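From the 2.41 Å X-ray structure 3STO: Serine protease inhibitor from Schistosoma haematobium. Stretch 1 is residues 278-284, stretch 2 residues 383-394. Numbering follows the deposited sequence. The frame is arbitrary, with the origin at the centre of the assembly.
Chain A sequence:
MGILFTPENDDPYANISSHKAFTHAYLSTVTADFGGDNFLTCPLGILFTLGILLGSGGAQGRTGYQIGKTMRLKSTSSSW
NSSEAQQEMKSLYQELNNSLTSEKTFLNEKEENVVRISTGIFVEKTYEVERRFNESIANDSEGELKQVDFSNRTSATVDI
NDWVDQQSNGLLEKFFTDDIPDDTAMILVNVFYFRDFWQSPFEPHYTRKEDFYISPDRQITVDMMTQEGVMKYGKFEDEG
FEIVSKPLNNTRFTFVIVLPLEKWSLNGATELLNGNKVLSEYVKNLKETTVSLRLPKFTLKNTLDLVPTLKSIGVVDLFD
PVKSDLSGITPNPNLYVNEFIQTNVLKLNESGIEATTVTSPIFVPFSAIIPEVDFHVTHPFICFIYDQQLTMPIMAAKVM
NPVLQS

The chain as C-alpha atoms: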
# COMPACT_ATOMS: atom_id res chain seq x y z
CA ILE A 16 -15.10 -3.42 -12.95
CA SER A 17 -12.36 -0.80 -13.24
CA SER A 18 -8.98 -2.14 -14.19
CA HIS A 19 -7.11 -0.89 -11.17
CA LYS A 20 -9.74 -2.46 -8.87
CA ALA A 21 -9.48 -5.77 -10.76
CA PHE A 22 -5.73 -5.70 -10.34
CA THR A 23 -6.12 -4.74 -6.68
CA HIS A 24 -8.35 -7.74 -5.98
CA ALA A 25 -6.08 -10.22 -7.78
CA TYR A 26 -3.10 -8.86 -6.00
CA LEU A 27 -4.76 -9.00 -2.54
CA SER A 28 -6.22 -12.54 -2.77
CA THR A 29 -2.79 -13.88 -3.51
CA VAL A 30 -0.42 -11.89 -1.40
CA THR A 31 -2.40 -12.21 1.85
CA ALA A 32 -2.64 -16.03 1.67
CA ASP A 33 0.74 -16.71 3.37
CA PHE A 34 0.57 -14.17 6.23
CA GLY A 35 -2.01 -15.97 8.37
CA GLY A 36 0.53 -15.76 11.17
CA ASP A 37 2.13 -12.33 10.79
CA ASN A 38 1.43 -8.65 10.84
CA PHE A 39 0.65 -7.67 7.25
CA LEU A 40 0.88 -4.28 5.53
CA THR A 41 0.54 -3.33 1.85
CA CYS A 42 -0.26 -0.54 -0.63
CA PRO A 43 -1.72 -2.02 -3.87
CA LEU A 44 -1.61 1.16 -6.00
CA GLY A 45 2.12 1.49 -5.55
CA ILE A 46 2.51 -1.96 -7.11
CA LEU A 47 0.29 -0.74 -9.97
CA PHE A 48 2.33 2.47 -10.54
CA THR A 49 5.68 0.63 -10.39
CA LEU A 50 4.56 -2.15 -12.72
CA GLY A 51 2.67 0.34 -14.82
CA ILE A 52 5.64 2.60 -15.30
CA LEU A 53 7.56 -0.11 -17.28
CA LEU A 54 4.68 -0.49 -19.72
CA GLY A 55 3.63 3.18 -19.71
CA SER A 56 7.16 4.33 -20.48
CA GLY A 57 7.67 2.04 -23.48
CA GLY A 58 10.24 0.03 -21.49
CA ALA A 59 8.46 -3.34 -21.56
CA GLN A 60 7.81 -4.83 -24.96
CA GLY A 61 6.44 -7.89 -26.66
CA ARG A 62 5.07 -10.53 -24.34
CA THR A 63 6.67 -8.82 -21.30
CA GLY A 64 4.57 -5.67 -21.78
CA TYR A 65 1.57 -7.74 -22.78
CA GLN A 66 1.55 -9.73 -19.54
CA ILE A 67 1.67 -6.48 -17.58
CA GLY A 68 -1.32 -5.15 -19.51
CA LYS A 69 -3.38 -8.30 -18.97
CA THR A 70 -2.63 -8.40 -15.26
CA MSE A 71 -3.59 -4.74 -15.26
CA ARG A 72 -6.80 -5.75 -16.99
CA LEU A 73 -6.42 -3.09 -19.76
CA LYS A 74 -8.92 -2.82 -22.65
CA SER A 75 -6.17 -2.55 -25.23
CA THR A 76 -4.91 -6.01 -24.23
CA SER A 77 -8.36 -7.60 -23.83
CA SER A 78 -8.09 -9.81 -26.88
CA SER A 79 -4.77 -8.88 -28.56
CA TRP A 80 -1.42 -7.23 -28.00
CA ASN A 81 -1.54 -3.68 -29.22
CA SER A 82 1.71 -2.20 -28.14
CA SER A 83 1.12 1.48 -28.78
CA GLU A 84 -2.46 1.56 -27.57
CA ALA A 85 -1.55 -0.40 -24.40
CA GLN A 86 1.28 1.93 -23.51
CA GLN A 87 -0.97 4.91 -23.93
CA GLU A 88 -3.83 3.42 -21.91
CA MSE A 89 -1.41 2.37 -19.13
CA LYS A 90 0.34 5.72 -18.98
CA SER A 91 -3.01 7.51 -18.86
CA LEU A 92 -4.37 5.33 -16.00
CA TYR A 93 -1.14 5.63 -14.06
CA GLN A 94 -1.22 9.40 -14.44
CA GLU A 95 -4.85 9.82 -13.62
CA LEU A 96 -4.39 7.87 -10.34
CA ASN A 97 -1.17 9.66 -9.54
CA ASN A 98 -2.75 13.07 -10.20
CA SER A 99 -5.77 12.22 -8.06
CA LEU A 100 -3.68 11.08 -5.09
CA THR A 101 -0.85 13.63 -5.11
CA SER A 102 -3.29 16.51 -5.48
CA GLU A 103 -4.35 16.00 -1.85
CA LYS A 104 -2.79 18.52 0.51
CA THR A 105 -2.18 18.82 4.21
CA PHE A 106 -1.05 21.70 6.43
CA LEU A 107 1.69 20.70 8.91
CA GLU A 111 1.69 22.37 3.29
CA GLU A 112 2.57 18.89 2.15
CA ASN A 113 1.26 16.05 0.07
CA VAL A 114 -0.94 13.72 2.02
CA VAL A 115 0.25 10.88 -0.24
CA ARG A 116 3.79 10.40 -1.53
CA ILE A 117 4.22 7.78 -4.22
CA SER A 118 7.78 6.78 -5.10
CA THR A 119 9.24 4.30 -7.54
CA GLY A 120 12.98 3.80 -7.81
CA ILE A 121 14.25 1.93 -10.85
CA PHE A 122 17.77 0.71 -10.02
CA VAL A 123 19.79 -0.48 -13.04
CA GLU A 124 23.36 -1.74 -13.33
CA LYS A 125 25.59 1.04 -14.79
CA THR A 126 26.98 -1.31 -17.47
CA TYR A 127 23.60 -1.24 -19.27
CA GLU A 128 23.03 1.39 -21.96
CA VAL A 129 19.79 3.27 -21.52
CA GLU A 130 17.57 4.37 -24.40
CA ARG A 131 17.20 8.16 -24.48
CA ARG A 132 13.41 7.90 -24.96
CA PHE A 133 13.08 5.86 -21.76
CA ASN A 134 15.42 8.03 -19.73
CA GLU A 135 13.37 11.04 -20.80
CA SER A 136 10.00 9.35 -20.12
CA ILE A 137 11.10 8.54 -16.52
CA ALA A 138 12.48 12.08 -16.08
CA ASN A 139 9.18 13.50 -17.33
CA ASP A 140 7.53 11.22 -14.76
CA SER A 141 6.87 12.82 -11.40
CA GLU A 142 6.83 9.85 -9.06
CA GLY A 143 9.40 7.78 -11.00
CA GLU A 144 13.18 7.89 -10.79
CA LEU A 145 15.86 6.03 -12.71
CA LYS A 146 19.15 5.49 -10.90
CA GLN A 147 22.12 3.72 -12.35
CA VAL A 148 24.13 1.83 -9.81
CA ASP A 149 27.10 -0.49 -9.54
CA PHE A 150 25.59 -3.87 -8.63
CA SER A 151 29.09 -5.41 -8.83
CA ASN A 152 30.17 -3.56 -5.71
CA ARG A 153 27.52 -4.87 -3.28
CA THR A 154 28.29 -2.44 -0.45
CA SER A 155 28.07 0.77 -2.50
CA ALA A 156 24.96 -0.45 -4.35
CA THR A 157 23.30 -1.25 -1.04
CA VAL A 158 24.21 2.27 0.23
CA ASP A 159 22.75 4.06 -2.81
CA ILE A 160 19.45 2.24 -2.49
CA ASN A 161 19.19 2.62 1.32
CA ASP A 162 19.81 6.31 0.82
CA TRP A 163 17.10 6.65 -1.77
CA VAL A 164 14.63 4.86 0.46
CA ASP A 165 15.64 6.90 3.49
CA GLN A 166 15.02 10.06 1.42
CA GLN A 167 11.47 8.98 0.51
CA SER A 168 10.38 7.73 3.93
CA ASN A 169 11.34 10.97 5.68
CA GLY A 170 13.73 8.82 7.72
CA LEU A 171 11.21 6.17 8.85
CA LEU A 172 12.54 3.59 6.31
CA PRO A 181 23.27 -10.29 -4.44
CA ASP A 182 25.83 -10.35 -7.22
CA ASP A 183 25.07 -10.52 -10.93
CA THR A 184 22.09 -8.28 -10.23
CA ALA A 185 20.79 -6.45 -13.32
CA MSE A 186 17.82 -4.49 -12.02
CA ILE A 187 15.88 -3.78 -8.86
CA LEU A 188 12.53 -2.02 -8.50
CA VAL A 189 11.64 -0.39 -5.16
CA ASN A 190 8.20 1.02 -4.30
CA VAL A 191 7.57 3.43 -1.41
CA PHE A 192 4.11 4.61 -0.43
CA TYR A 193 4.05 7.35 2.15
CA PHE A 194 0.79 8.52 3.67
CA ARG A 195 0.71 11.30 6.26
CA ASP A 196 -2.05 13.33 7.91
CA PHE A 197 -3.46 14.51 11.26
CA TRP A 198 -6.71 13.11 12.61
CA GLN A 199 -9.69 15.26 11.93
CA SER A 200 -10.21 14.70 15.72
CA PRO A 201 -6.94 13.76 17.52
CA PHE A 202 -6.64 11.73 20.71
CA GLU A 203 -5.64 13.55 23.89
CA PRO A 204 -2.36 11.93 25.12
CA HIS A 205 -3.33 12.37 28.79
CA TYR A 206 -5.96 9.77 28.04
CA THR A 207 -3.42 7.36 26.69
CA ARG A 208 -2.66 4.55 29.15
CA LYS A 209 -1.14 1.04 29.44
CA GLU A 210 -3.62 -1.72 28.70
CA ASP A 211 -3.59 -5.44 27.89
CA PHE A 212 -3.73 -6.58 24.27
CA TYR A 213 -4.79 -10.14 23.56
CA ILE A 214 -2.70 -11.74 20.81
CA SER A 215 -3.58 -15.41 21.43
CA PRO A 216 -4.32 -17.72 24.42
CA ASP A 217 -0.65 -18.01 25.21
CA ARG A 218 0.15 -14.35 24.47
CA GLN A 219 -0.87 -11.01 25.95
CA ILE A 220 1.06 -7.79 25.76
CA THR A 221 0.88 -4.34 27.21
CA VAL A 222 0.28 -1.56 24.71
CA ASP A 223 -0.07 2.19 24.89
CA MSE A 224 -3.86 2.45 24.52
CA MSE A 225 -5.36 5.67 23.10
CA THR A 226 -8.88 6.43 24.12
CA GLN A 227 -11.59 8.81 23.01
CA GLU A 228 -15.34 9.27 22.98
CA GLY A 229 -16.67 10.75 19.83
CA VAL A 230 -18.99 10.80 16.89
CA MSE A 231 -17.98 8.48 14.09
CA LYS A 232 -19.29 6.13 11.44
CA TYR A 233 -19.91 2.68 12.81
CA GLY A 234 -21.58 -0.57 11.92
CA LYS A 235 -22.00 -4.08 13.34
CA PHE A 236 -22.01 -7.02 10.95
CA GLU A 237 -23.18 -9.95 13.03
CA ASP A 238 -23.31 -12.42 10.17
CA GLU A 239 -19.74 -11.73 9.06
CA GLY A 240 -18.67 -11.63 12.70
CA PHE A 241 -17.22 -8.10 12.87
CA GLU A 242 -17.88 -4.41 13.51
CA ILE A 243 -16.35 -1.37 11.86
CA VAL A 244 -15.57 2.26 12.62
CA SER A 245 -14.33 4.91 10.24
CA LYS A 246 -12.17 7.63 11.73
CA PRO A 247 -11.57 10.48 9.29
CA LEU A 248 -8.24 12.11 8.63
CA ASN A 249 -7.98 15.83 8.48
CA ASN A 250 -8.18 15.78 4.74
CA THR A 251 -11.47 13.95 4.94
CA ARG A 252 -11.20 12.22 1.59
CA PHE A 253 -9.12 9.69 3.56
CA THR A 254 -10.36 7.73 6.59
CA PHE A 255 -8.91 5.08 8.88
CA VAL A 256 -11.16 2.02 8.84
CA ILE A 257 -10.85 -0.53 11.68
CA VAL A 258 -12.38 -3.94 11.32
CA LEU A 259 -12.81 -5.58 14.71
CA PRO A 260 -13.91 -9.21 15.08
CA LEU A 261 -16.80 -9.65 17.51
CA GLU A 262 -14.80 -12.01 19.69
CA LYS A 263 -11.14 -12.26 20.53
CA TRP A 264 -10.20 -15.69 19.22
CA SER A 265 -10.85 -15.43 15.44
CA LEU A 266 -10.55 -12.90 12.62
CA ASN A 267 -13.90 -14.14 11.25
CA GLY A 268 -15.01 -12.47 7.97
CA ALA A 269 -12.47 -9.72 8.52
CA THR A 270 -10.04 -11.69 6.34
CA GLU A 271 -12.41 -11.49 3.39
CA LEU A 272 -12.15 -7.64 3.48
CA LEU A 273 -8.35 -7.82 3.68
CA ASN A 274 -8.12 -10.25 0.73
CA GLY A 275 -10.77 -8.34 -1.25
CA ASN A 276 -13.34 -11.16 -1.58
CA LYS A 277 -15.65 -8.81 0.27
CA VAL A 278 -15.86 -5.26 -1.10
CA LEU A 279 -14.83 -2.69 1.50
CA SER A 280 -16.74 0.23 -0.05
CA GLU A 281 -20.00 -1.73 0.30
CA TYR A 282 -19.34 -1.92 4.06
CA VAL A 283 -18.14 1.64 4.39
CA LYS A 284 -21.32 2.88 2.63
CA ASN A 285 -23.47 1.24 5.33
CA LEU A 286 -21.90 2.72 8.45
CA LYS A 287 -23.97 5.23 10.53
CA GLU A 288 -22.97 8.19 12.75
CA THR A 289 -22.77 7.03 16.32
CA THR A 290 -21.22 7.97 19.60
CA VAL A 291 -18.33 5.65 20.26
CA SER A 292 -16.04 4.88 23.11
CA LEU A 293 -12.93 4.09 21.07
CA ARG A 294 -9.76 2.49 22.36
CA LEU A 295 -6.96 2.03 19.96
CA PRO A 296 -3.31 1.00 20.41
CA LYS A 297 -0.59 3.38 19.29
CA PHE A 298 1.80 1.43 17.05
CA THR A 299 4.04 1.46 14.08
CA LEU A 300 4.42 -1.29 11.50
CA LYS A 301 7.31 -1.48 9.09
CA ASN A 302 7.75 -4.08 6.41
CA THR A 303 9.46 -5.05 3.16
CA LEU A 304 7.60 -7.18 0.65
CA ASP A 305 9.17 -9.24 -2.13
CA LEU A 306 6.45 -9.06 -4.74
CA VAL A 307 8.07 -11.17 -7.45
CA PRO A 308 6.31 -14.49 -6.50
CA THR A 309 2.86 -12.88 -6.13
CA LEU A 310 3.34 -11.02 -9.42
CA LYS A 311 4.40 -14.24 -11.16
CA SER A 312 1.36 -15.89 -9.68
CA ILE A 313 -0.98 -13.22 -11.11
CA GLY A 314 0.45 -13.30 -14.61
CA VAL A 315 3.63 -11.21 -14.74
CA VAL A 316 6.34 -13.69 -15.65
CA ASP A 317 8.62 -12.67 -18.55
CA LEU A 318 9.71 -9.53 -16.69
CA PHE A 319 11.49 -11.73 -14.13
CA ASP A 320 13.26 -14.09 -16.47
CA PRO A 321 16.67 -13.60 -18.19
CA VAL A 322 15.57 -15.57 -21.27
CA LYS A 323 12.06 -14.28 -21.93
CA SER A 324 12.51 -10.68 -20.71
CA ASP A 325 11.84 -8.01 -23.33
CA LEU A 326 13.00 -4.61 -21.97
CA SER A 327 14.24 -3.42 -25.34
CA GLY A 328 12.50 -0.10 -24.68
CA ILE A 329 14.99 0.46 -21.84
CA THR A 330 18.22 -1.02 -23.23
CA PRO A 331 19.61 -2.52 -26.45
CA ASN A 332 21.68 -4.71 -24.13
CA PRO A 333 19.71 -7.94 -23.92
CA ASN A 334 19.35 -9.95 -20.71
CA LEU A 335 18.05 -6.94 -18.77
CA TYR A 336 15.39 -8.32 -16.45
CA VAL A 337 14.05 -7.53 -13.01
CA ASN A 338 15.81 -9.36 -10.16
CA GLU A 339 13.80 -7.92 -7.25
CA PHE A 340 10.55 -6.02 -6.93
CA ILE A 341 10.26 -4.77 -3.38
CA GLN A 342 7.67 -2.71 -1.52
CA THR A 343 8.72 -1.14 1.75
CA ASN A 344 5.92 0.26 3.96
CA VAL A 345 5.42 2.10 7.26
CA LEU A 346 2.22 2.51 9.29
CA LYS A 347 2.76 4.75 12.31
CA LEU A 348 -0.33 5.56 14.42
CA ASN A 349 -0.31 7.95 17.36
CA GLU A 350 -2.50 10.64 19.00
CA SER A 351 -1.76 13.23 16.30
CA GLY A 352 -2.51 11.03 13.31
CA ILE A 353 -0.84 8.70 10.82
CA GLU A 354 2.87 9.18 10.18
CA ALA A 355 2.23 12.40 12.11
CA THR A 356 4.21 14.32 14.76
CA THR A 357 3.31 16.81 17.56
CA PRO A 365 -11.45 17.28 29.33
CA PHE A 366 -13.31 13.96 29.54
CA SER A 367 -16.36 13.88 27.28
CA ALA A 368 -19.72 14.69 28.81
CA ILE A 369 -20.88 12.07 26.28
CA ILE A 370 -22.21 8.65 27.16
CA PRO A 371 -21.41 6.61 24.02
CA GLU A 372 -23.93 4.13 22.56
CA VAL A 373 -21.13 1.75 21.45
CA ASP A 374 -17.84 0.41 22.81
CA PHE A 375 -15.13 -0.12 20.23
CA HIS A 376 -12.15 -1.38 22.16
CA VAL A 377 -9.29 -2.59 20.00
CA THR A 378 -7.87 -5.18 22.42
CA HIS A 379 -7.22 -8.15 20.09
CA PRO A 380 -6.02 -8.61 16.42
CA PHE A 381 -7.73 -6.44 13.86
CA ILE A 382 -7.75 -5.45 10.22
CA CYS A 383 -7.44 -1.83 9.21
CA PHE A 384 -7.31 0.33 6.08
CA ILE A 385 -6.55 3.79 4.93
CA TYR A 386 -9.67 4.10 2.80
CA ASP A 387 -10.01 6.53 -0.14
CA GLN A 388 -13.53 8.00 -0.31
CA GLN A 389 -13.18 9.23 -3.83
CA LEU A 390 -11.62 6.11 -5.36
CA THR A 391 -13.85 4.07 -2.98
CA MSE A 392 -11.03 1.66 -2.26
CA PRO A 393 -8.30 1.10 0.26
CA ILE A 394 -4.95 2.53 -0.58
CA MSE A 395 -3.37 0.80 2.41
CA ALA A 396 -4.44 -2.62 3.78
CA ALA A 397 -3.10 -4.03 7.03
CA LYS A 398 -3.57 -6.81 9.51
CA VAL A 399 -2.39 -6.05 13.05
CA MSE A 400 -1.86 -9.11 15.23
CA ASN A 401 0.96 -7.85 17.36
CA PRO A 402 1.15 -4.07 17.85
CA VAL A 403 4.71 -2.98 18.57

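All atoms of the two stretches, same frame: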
# COMPACT_ATOMS: atom_id res chain seq x y z
N VAL A 278 -16.18 -6.59 -0.55
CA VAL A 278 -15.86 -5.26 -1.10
C VAL A 278 -16.00 -4.19 -0.03
O VAL A 278 -17.11 -3.92 0.43
CB VAL A 278 -16.76 -4.93 -2.32
CG1 VAL A 278 -16.45 -3.57 -2.88
CG2 VAL A 278 -16.57 -5.98 -3.38
N LEU A 279 -14.88 -3.60 0.36
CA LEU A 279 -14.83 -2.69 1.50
C LEU A 279 -15.82 -1.53 1.37
O LEU A 279 -16.53 -1.20 2.33
CB LEU A 279 -13.40 -2.14 1.71
CG LEU A 279 -13.14 -1.24 2.96
CD1 LEU A 279 -13.58 -1.87 4.31
CD2 LEU A 279 -11.67 -0.83 3.05
N SER A 280 -15.86 -0.92 0.20
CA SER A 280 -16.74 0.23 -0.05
C SER A 280 -18.20 -0.07 0.24
O SER A 280 -18.91 0.82 0.69
CB SER A 280 -16.56 0.79 -1.47
OG SER A 280 -16.91 -0.16 -2.45
N GLU A 281 -18.64 -1.30 -0.02
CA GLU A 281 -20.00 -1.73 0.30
C GLU A 281 -20.28 -1.73 1.79
O GLU A 281 -21.42 -1.52 2.19
CB GLU A 281 -20.29 -3.14 -0.25
CG GLU A 281 -20.28 -3.21 -1.78
CD GLU A 281 -20.64 -4.59 -2.33
OE1 GLU A 281 -21.19 -5.40 -1.55
OE2 GLU A 281 -20.37 -4.86 -3.53
N TYR A 282 -19.23 -1.98 2.60
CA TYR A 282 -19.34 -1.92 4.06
C TYR A 282 -19.26 -0.50 4.52
O TYR A 282 -20.04 -0.07 5.35
CB TYR A 282 -18.29 -2.80 4.75
CG TYR A 282 -18.61 -4.24 4.55
CD1 TYR A 282 -18.34 -4.86 3.34
CD2 TYR A 282 -19.28 -4.95 5.51
CE1 TYR A 282 -18.68 -6.20 3.11
CE2 TYR A 282 -19.64 -6.28 5.30
CZ TYR A 282 -19.34 -6.90 4.09
OH TYR A 282 -19.68 -8.23 3.87
N VAL A 283 -18.30 0.25 3.97
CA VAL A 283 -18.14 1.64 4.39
C VAL A 283 -19.40 2.47 4.10
O VAL A 283 -19.78 3.33 4.91
CB VAL A 283 -16.84 2.24 3.80
CG1 VAL A 283 -16.69 3.73 4.14
CG2 VAL A 283 -15.63 1.48 4.32
N LYS A 284 -20.08 2.18 2.97
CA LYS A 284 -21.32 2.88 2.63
C LYS A 284 -22.42 2.66 3.66
O LYS A 284 -23.28 3.50 3.81
CB LYS A 284 -21.83 2.49 1.24
N CYS A 383 -7.18 -3.24 9.42
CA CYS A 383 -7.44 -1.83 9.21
C CYS A 383 -7.01 -1.36 7.81
O CYS A 383 -6.23 -2.02 7.11
CB CYS A 383 -6.81 -0.99 10.31
SG CYS A 383 -5.05 -1.11 10.35
N PHE A 384 -7.56 -0.21 7.40
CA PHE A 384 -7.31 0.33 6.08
C PHE A 384 -7.16 1.83 6.14
O PHE A 384 -7.77 2.47 6.99
CB PHE A 384 -8.50 0.05 5.19
CG PHE A 384 -8.85 -1.41 5.06
CD1 PHE A 384 -8.25 -2.20 4.05
CD2 PHE A 384 -9.81 -1.98 5.86
CE1 PHE A 384 -8.59 -3.51 3.86
CE2 PHE A 384 -10.17 -3.32 5.71
CZ PHE A 384 -9.56 -4.09 4.70
N ILE A 385 -6.34 2.40 5.27
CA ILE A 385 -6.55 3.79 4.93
C ILE A 385 -7.46 3.74 3.71
O ILE A 385 -7.10 3.17 2.70
CB ILE A 385 -5.27 4.49 4.61
CG1 ILE A 385 -4.39 4.50 5.85
CG2 ILE A 385 -5.57 5.89 4.04
CD1 ILE A 385 -2.97 4.96 5.58
N TYR A 386 -8.67 4.25 3.84
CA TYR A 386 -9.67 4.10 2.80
C TYR A 386 -9.81 5.42 2.06
O TYR A 386 -9.84 6.49 2.69
CB TYR A 386 -11.02 3.69 3.44
CG TYR A 386 -12.20 3.59 2.50
CD1 TYR A 386 -12.29 2.55 1.57
CD2 TYR A 386 -13.23 4.52 2.53
CE1 TYR A 386 -13.37 2.45 0.71
CE2 TYR A 386 -14.31 4.43 1.67
CZ TYR A 386 -14.37 3.39 0.75
OH TYR A 386 -15.45 3.27 -0.11
N ASP A 387 -9.87 5.35 0.72
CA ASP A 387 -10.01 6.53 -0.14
C ASP A 387 -11.46 6.73 -0.58
O ASP A 387 -12.02 5.89 -1.28
CB ASP A 387 -9.09 6.40 -1.34
CG ASP A 387 -9.05 7.66 -2.19
OD1 ASP A 387 -10.09 8.37 -2.34
OD2 ASP A 387 -7.97 7.94 -2.74
N GLN A 388 -12.07 7.85 -0.17
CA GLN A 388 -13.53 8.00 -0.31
C GLN A 388 -13.92 8.42 -1.70
O GLN A 388 -15.07 8.30 -2.10
CB GLN A 388 -14.12 8.97 0.72
CG GLN A 388 -13.77 8.57 2.13
CD GLN A 388 -14.97 8.55 3.05
OE1 GLN A 388 -15.97 7.84 2.80
NE2 GLN A 388 -14.90 9.33 4.10
N GLN A 389 -12.93 8.88 -2.45
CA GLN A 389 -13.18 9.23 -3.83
C GLN A 389 -13.00 8.00 -4.74
O GLN A 389 -13.90 7.63 -5.50
CB GLN A 389 -12.28 10.39 -4.22
CG GLN A 389 -12.53 10.92 -5.59
CD GLN A 389 -11.63 12.05 -5.87
OE1 GLN A 389 -11.55 13.00 -5.05
NE2 GLN A 389 -10.87 11.96 -6.98
N LEU A 390 -11.85 7.34 -4.62
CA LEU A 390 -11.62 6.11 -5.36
C LEU A 390 -12.48 4.95 -4.84
O LEU A 390 -12.54 3.91 -5.48
CB LEU A 390 -10.16 5.73 -5.29
CG LEU A 390 -9.17 6.79 -5.78
CD1 LEU A 390 -7.76 6.24 -5.68
CD2 LEU A 390 -9.47 7.21 -7.21
N THR A 391 -13.14 5.15 -3.70
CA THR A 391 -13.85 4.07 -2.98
C THR A 391 -13.06 2.75 -2.88
O THR A 391 -13.59 1.67 -3.18
CB THR A 391 -15.28 3.82 -3.50
OG1 THR A 391 -15.23 3.49 -4.89
CG2 THR A 391 -16.13 5.06 -3.32
N MSE A 392 -11.82 2.85 -2.44
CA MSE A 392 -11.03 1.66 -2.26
C MSE A 392 -9.96 1.92 -1.22
O MSE A 392 -9.65 3.05 -0.90
CB MSE A 392 -10.37 1.26 -3.58
CG MSE A 392 -9.21 2.16 -3.94
SE MSE A 392 -8.52 1.89 -5.79
CE MSE A 392 -8.26 -0.07 -5.73
N PRO A 393 -9.40 0.85 -0.67
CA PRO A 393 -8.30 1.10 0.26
C PRO A 393 -7.00 1.35 -0.49
O PRO A 393 -6.67 0.69 -1.48
CB PRO A 393 -8.21 -0.21 1.05
CG PRO A 393 -8.68 -1.26 0.06
CD PRO A 393 -9.78 -0.58 -0.73
N ILE A 394 -6.27 2.34 -0.03
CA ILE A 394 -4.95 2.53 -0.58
C ILE A 394 -3.87 1.93 0.32
O ILE A 394 -2.72 1.84 -0.07
CB ILE A 394 -4.68 4.01 -0.88
CG1 ILE A 394 -4.77 4.84 0.39
CG2 ILE A 394 -5.67 4.54 -1.96
CD1 ILE A 394 -4.14 6.18 0.20
O HOH W 1 -13.51 -0.91 -1.50

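A short helix around residues 279-283 lies across the strand 383-387 nearly at right angles, their axes 82° apart and 10.4 Å at closest approach. Val283 N donates a hydrogen bond to Leu279 O (2.8 Å), and Lys284 N one to Ser280 O (2.9 Å), a spacing that brings Leu279, Ser280 and Val283 onto the side facing the second stretch, while the CA-to-CB bond of Glu281 points away, and the residue is exposed. The strand leads into a hairpin: Asp387 N bonds to Met392 O at 2.8 Å, and Ile394 N to Ile385 O at 3.0 Å. Asp387 also steadies the turn, its OD1 accepting from Gln389 N (2.9 Å) and Leu390 N (3.1 Å).

Strand alternation directs Phe384 and Tyr386 toward the helix and Ile385 away from it. Leu279 is covered most by this contact. Its CD2 sits over one face of the Phe384 ring, 3.6 Å from the ring centroid, and also lies 3.7 Å from Tyr386 CD1 and 4.0 Å from Pro393 CB. A branched aliphatic chain suits this buried pocket: it offers its CD2 methyl to two aromatic rings and the proline, with no polar group to satisfy. One helical turn later, the beta-branched Val283 covers a face of the Tyr386 ring, with CG2 4.1 Å from its centroid and almost on the ring normal; Val283 CG1 approaches Tyr386 CE2 at 3.5 Å.

Ser280, next to Leu279 in sequence, makes a tight contact: its CB is 3.0 Å from Tyr386 OH and 3.9 Å from Thr391 CB. Its small side chain adds little bulk where the backbones come closest, Ser280 CA and Thr391 CA being 5.6 Å apart. No direct hydrogen bond joins the stretches. Instead, one water accepts from Ser280 N at 2.9 Å and donates to Thr391 O at 3.1 Å, linking a backbone amide in the first turn of the helix to the hairpin loop. The contact, burying 320 Å² in all, therefore rests chiefly on apolar packing against aromatic rings.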